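Local coordinates for protein prophenoloxidase b (PDB 3WKY) that is the secreted precursor of a crustacean type 3 copper phenoloxidase, which once activated probably oxidises monophenols and o-diphenols at a dinuclear copper site, at residues Phe479-Val491 against Gly541-Ser553. Residues are numbered along the deposited sequence; the frame is centred on the assembly and turned at random.
Sequences FLEHPDFSYTITV and GIAYITRHSNESS. With NAG (2-acetamido-2-deoxy-beta-D-glucopyranose), chain F.
Asp484 meets His548 at the start of the pairing: in the histidine conformer modelled here, its carboxylate stands at the edge of the imidazole, CG 3.4 Å from His548 CE1, the two planes 75° apart. Its OD2 accepts a hydrogen bond from N2 of the GlcNAc carried on Asn550 (2.8 Å), while OD1 is salt-bridged to Arg576, so the sugar lies against a fixed acid. At Phe485 the backbone is gripped twice by one residue: Phe485 N donates almost straight to Ser549 OG (3.1 Å), and Ser549 N returns a bond to Phe485 O. Phe485 CG sits between its own N and carbonyl carbon (chi1 62°), which turns the ring back so that Ser549 CB rests over one face, 3.6 Å from the centroid.

Next, Tyr487 and Arg547 exchange two backbone hydrogen bonds and run side by side, Arg547 CB lying over the phenol face. Tyr487 OH hydrogen-bonds Asp531 OD2, on strand 528-534 of the larger sheet, and Arg547 NE forms a salt bridge with the same oxygen. A leucine at Tyr487 would probably leave Asp531 without its phenol partner and take the flat support from under the arginine's aliphatic stem. On the other face Thr488 OG1 and Thr546 OG1 share a hydrogen bond (2.8 Å). Ile489 and Ile545 are joined by another backbone pair, and beyond it Thr490 OG1 touches the edge of the Tyr544 ring at CD1 (3.4 Å). Val491, held to Ala543 by two backbone hydrogen bonds, sets CG2 3.8 Å from Ile545 CD1; both side chains pack on Met501.

The strands thus form an antiparallel pair in the three-stranded sheet 424-432, 485-493, 541-548, whose Tyr487, Val491 and Ile545 face packs on strand 501-509, as in the immunoglobulin-like C-terminal domain of arthropod hemocyanins and phenoloxidases.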
loop_
_atom_site.group_PDB
_atom_site.type_symbol
_atom_site.label_atom_id
_atom_site.label_comp_id
_atom_site.label_asym_id
_atom_site.label_seq_id
_atom_site.Cartn_x
_atom_site.Cartn_y
_atom_site.Cartn_z
ATOM N N PHE A 479 23.943 -37.759 -6.979
ATOM C CA PHE A 479 22.527 -38.052 -6.798
ATOM C C PHE A 479 22.313 -38.559 -5.385
ATOM O O PHE A 479 23.174 -39.260 -4.837
ATOM C CB PHE A 479 22.095 -39.179 -7.741
ATOM C CG PHE A 479 22.117 -38.809 -9.184
ATOM C CD1 PHE A 479 23.313 -38.772 -9.890
ATOM C CD2 PHE A 479 20.936 -38.511 -9.850
ATOM C CE1 PHE A 479 23.335 -38.417 -11.237
ATOM C CE2 PHE A 479 20.949 -38.166 -11.195
ATOM C CZ PHE A 479 22.152 -38.122 -11.891
ATOM N N LEU A 480 21.162 -38.245 -4.800
ATOM C CA LEU A 480 20.790 -38.905 -3.554
ATOM C C LEU A 480 20.599 -40.380 -3.890
ATOM O O LEU A 480 20.161 -40.710 -4.996
ATOM C CB LEU A 480 19.487 -38.330 -2.998
ATOM C CG LEU A 480 19.201 -38.789 -1.574
ATOM C CD1 LEU A 480 20.180 -38.090 -0.653
ATOM C CD2 LEU A 480 17.753 -38.546 -1.152
ATOM N N GLU A 481 20.927 -41.262 -2.943
ATOM C CA GLU A 481 20.798 -42.694 -3.160
ATOM C C GLU A 481 20.544 -43.365 -1.821
ATOM O O GLU A 481 20.653 -42.720 -0.778
ATOM C CB GLU A 481 22.077 -43.260 -3.798
ATOM C CG GLU A 481 21.981 -43.520 -5.300
ATOM C CD GLU A 481 21.073 -44.696 -5.640
ATOM O OE1 GLU A 481 20.474 -45.303 -4.714
ATOM O OE2 GLU A 481 20.959 -45.021 -6.844
ATOM N N HIS A 482 20.208 -44.654 -1.845
ATOM C CA HIS A 482 19.952 -45.397 -0.618
ATOM C C HIS A 482 20.299 -46.862 -0.867
ATOM O O HIS A 482 20.214 -47.324 -1.999
ATOM C CB HIS A 482 18.467 -45.298 -0.254
ATOM C CG HIS A 482 17.569 -46.024 -1.206
ATOM N ND1 HIS A 482 17.211 -47.348 -1.034
ATOM C CD2 HIS A 482 16.976 -45.627 -2.359
ATOM C CE1 HIS A 482 16.426 -47.724 -2.025
ATOM N NE2 HIS A 482 16.269 -46.698 -2.847
ATOM N N PRO A 483 20.697 -47.594 0.188
ATOM C CA PRO A 483 20.884 -49.054 0.089
ATOM C C PRO A 483 19.556 -49.772 -0.125
ATOM O O PRO A 483 18.525 -49.258 0.328
ATOM C CB PRO A 483 21.429 -49.435 1.474
ATOM C CG PRO A 483 22.010 -48.179 2.028
ATOM C CD PRO A 483 21.157 -47.055 1.480
ATOM N N ASP A 484 19.564 -50.934 -0.781
ATOM C CA ASP A 484 18.365 -51.773 -0.823
ATOM C C ASP A 484 17.897 -52.095 0.592
ATOM O O ASP A 484 18.701 -52.151 1.526
ATOM C CB ASP A 484 18.624 -53.104 -1.546
ATOM C CG ASP A 484 18.885 -52.940 -3.033
ATOM O OD1 ASP A 484 18.517 -51.895 -3.609
ATOM O OD2 ASP A 484 19.452 -53.884 -3.630
ATOM N N PHE A 485 16.595 -52.306 0.752
ATOM C CA PHE A 485 16.063 -52.805 2.007
ATOM C C PHE A 485 14.922 -53.768 1.737
ATOM O O PHE A 485 14.368 -53.801 0.635
ATOM C CB PHE A 485 15.594 -51.665 2.930
ATOM C CG PHE A 485 14.470 -50.833 2.365
ATOM C CD1 PHE A 485 14.741 -49.753 1.536
ATOM C CD2 PHE A 485 13.147 -51.105 2.697
ATOM C CE1 PHE A 485 13.713 -48.979 1.016
ATOM C CE2 PHE A 485 12.112 -50.334 2.185
ATOM C CZ PHE A 485 12.398 -49.265 1.341
ATOM N N SER A 486 14.589 -54.578 2.738
ATOM C CA SER A 486 13.402 -55.409 2.644
ATOM C C SER A 486 12.550 -55.215 3.890
ATOM O O SER A 486 12.991 -54.616 4.872
ATOM C CB SER A 486 13.777 -56.881 2.507
ATOM O OG SER A 486 14.203 -57.388 3.754
ATOM N N TYR A 487 11.315 -55.693 3.834
ATOM C CA TYR A 487 10.453 -55.674 5.009
ATOM C C TYR A 487 9.680 -56.986 5.073
ATOM O O TYR A 487 9.444 -57.621 4.044
ATOM C CB TYR A 487 9.501 -54.463 5.019
ATOM C CG TYR A 487 8.479 -54.444 3.906
ATOM C CD1 TYR A 487 7.326 -55.213 3.979
ATOM C CD2 TYR A 487 8.649 -53.624 2.794
ATOM C CE1 TYR A 487 6.397 -55.201 2.966
ATOM C CE2 TYR A 487 7.711 -53.597 1.779
ATOM C CZ TYR A 487 6.593 -54.379 1.868
ATOM O OH TYR A 487 5.659 -54.363 0.858
ATOM N N THR A 488 9.281 -57.381 6.274
ATOM C CA THR A 488 8.476 -58.587 6.430
ATOM C C THR A 488 7.236 -58.289 7.258
ATOM O O THR A 488 7.322 -57.688 8.337
ATOM C CB THR A 488 9.284 -59.728 7.068
ATOM O OG1 THR A 488 10.383 -60.056 6.210
ATOM C CG2 THR A 488 8.405 -60.976 7.256
ATOM N N ILE A 489 6.085 -58.693 6.730
ATOM C CA ILE A 489 4.831 -58.538 7.430
ATOM C C ILE A 489 4.406 -59.917 7.924
ATOM O O ILE A 489 4.337 -60.863 7.140
ATOM C CB ILE A 489 3.726 -58.001 6.505
ATOM C CG1 ILE A 489 4.197 -56.737 5.762
ATOM C CG2 ILE A 489 2.451 -57.725 7.300
ATOM C CD1 ILE A 489 4.709 -55.632 6.679
ATOM N N THR A 490 4.136 -60.025 9.219
ATOM C CA THR A 490 3.603 -61.265 9.781
ATOM C C THR A 490 2.093 -61.112 9.893
ATOM O O THR A 490 1.608 -60.162 10.521
ATOM C CB THR A 490 4.196 -61.536 11.169
ATOM O OG1 THR A 490 5.630 -61.585 11.075
ATOM C CG2 THR A 490 3.687 -62.873 11.728
ATOM N N VAL A 491 1.345 -62.026 9.276
ATOM C CA VAL A 491 -0.111 -61.962 9.336
ATOM C C VAL A 491 -0.710 -63.276 9.845
ATOM O O VAL A 491 -0.034 -64.304 9.880
ATOM C CB VAL A 491 -0.735 -61.627 7.977
ATOM C CG1 VAL A 491 -0.125 -60.344 7.406
ATOM C CG2 VAL A 491 -0.551 -62.774 7.000
ATOM N N GLY A 541 -3.904 -69.918 9.179
ATOM C CA GLY A 541 -2.732 -69.825 10.028
ATOM C C GLY A 541 -1.836 -68.626 9.741
ATOM O O GLY A 541 -2.208 -67.690 9.025
ATOM N N ILE A 542 -0.632 -68.682 10.299
ATOM C CA ILE A 542 0.322 -67.580 10.230
ATOM C C ILE A 542 1.141 -67.588 8.940
ATOM O O ILE A 542 1.537 -68.640 8.452
ATOM C CB ILE A 542 1.247 -67.601 11.470
ATOM C CG1 ILE A 542 0.474 -67.117 12.698
ATOM C CG2 ILE A 542 2.495 -66.755 11.259
ATOM C CD1 ILE A 542 1.330 -66.909 13.923
ATOM N N ALA A 543 1.379 -66.405 8.369
ATOM C CA ALA A 543 2.215 -66.296 7.174
ATOM C C ALA A 543 3.164 -65.114 7.297
ATOM O O ALA A 543 2.871 -64.134 7.995
ATOM C CB ALA A 543 1.362 -66.169 5.915
ATOM N N TYR A 544 4.307 -65.227 6.632
ATOM C CA TYR A 544 5.288 -64.155 6.579
ATOM C C TYR A 544 5.389 -63.705 5.136
ATOM O O TYR A 544 5.590 -64.525 4.237
ATOM C CB TYR A 544 6.650 -64.643 7.079
ATOM C CG TYR A 544 6.592 -65.275 8.452
ATOM C CD1 TYR A 544 6.592 -64.490 9.595
ATOM C CD2 TYR A 544 6.532 -66.658 8.606
ATOM C CE1 TYR A 544 6.530 -65.055 10.852
ATOM C CE2 TYR A 544 6.474 -67.230 9.864
ATOM C CZ TYR A 544 6.472 -66.422 10.982
ATOM O OH TYR A 544 6.416 -66.970 12.241
ATOM N N ILE A 545 5.218 -62.407 4.901
ATOM C CA ILE A 545 5.305 -61.878 3.547
ATOM C C ILE A 545 6.460 -60.887 3.510
ATOM O O ILE A 545 6.476 -59.909 4.265
ATOM C CB ILE A 545 4.002 -61.188 3.103
ATOM C CG1 ILE A 545 2.837 -62.180 3.105
ATOM C CG2 ILE A 545 4.162 -60.602 1.716
ATOM C CD1 ILE A 545 1.828 -61.924 4.192
ATOM N N THR A 546 7.430 -61.162 2.644
ATOM C CA THR A 546 8.659 -60.386 2.573
ATOM C C THR A 546 8.745 -59.713 1.212
ATOM O O THR A 546 8.557 -60.365 0.183
ATOM C CB THR A 546 9.891 -61.292 2.746
ATOM O OG1 THR A 546 9.941 -61.775 4.093
ATOM C CG2 THR A 546 11.173 -60.526 2.436
ATOM N N ARG A 547 9.015 -58.408 1.207
ATOM C CA ARG A 547 9.169 -57.669 -0.034
ATOM C C ARG A 547 10.497 -56.944 -0.054
ATOM O O ARG A 547 10.925 -56.379 0.956
ATOM C CB ARG A 547 8.034 -56.652 -0.200
ATOM C CG ARG A 547 6.706 -57.284 -0.557
ATOM C CD ARG A 547 6.611 -57.563 -2.044
ATOM N NE ARG A 547 6.124 -56.389 -2.768
ATOM C CZ ARG A 547 5.722 -56.399 -4.034
ATOM N NH1 ARG A 547 5.751 -57.524 -4.733
ATOM N NH2 ARG A 547 5.284 -55.280 -4.604
ATOM N N HIS A 548 11.153 -56.955 -1.209
ATOM C CA HIS A 548 12.408 -56.233 -1.421
ATOM C C HIS A 548 12.070 -54.857 -1.971
ATOM O O HIS A 548 11.073 -54.704 -2.670
ATOM C CB HIS A 548 13.287 -56.965 -2.438
ATOM C CG HIS A 548 14.664 -56.381 -2.588
ATOM N ND1 HIS A 548 14.921 -55.266 -3.352
ATOM C CD2 HIS A 548 15.853 -56.776 -2.075
ATOM C CE1 HIS A 548 16.215 -54.986 -3.296
ATOM N NE2 HIS A 548 16.802 -55.888 -2.535
ATOM N N SER A 549 12.906 -53.877 -1.678
ATOM C CA SER A 549 12.623 -52.508 -2.110
ATOM C C SER A 549 12.551 -52.370 -3.634
ATOM O O SER A 549 11.748 -51.585 -4.146
ATOM C CB SER A 549 13.610 -51.527 -1.465
ATOM O OG SER A 549 14.955 -51.809 -1.808
ATOM N N ASN A 550 13.339 -53.162 -4.364
ATOM C CA ASN A 550 13.317 -53.108 -5.833
ATOM C C ASN A 550 12.017 -53.647 -6.417
ATOM O O ASN A 550 11.770 -53.502 -7.607
ATOM C CB ASN A 550 14.488 -53.889 -6.447
ATOM C CG ASN A 550 15.788 -53.109 -6.461
ATOM O OD1 ASN A 550 15.873 -51.999 -5.937
ATOM N ND2 ASN A 550 16.825 -53.711 -7.062
ATOM N N GLU A 551 11.188 -54.282 -5.589
ATOM C CA GLU A 551 9.918 -54.817 -6.068
ATOM C C GLU A 551 8.773 -53.837 -5.884
ATOM O O GLU A 551 7.645 -54.129 -6.279
ATOM C CB GLU A 551 9.523 -56.094 -5.299
ATOM C CG GLU A 551 10.539 -57.204 -5.266
ATOM C CD GLU A 551 10.002 -58.416 -4.508
ATOM O OE1 GLU A 551 9.323 -59.251 -5.139
ATOM O OE2 GLU A 551 10.226 -58.508 -3.280
ATOM N N SER A 552 9.044 -52.696 -5.257
ATOM C CA SER A 552 7.964 -51.774 -4.876
ATOM C C SER A 552 7.009 -51.431 -6.012
ATOM O O SER A 552 7.425 -51.230 -7.153
ATOM C CB SER A 552 8.526 -50.467 -4.326
ATOM O OG SER A 552 7.462 -49.544 -4.170
ATOM N N SER A 553 5.726 -51.326 -5.680
ATOM C CA SER A 553 4.708 -50.947 -6.647
ATOM C C SER A 553 4.965 -49.581 -7.289
ATOM O O SER A 553 4.458 -49.301 -8.379
ATOM C CB SER A 553 3.351 -50.916 -5.956
ATOM O OG SER A 553 3.409 -50.096 -4.802
HETATM C C1 NAG F . 18.070 -52.989 -6.916
HETATM C C2 NAG F . 19.052 -54.157 -7.048
HETATM C C3 NAG F . 20.480 -53.630 -6.990
HETATM C C4 NAG F . 20.686 -52.601 -8.091
HETATM C C5 NAG F . 19.588 -51.540 -8.082
HETATM C C6 NAG F . 19.663 -50.705 -9.355
HETATM C C7 NAG F . 18.538 -56.444 -6.407
HETATM C C8 NAG F . 18.851 -57.520 -5.408
HETATM N N2 NAG F . 18.823 -55.190 -6.048
HETATM O O3 NAG F . 21.400 -54.682 -7.160
HETATM O O4 NAG F . 21.941 -51.975 -7.930
HETATM O O5 NAG F . 18.295 -52.114 -8.009
HETATM O O6 NAG F . 19.049 -51.427 -10.400
HETATM O O7 NAG F . 18.043 -56.733 -7.497
HETATM O O HOH W 1 11.171 -53.250 0.924
#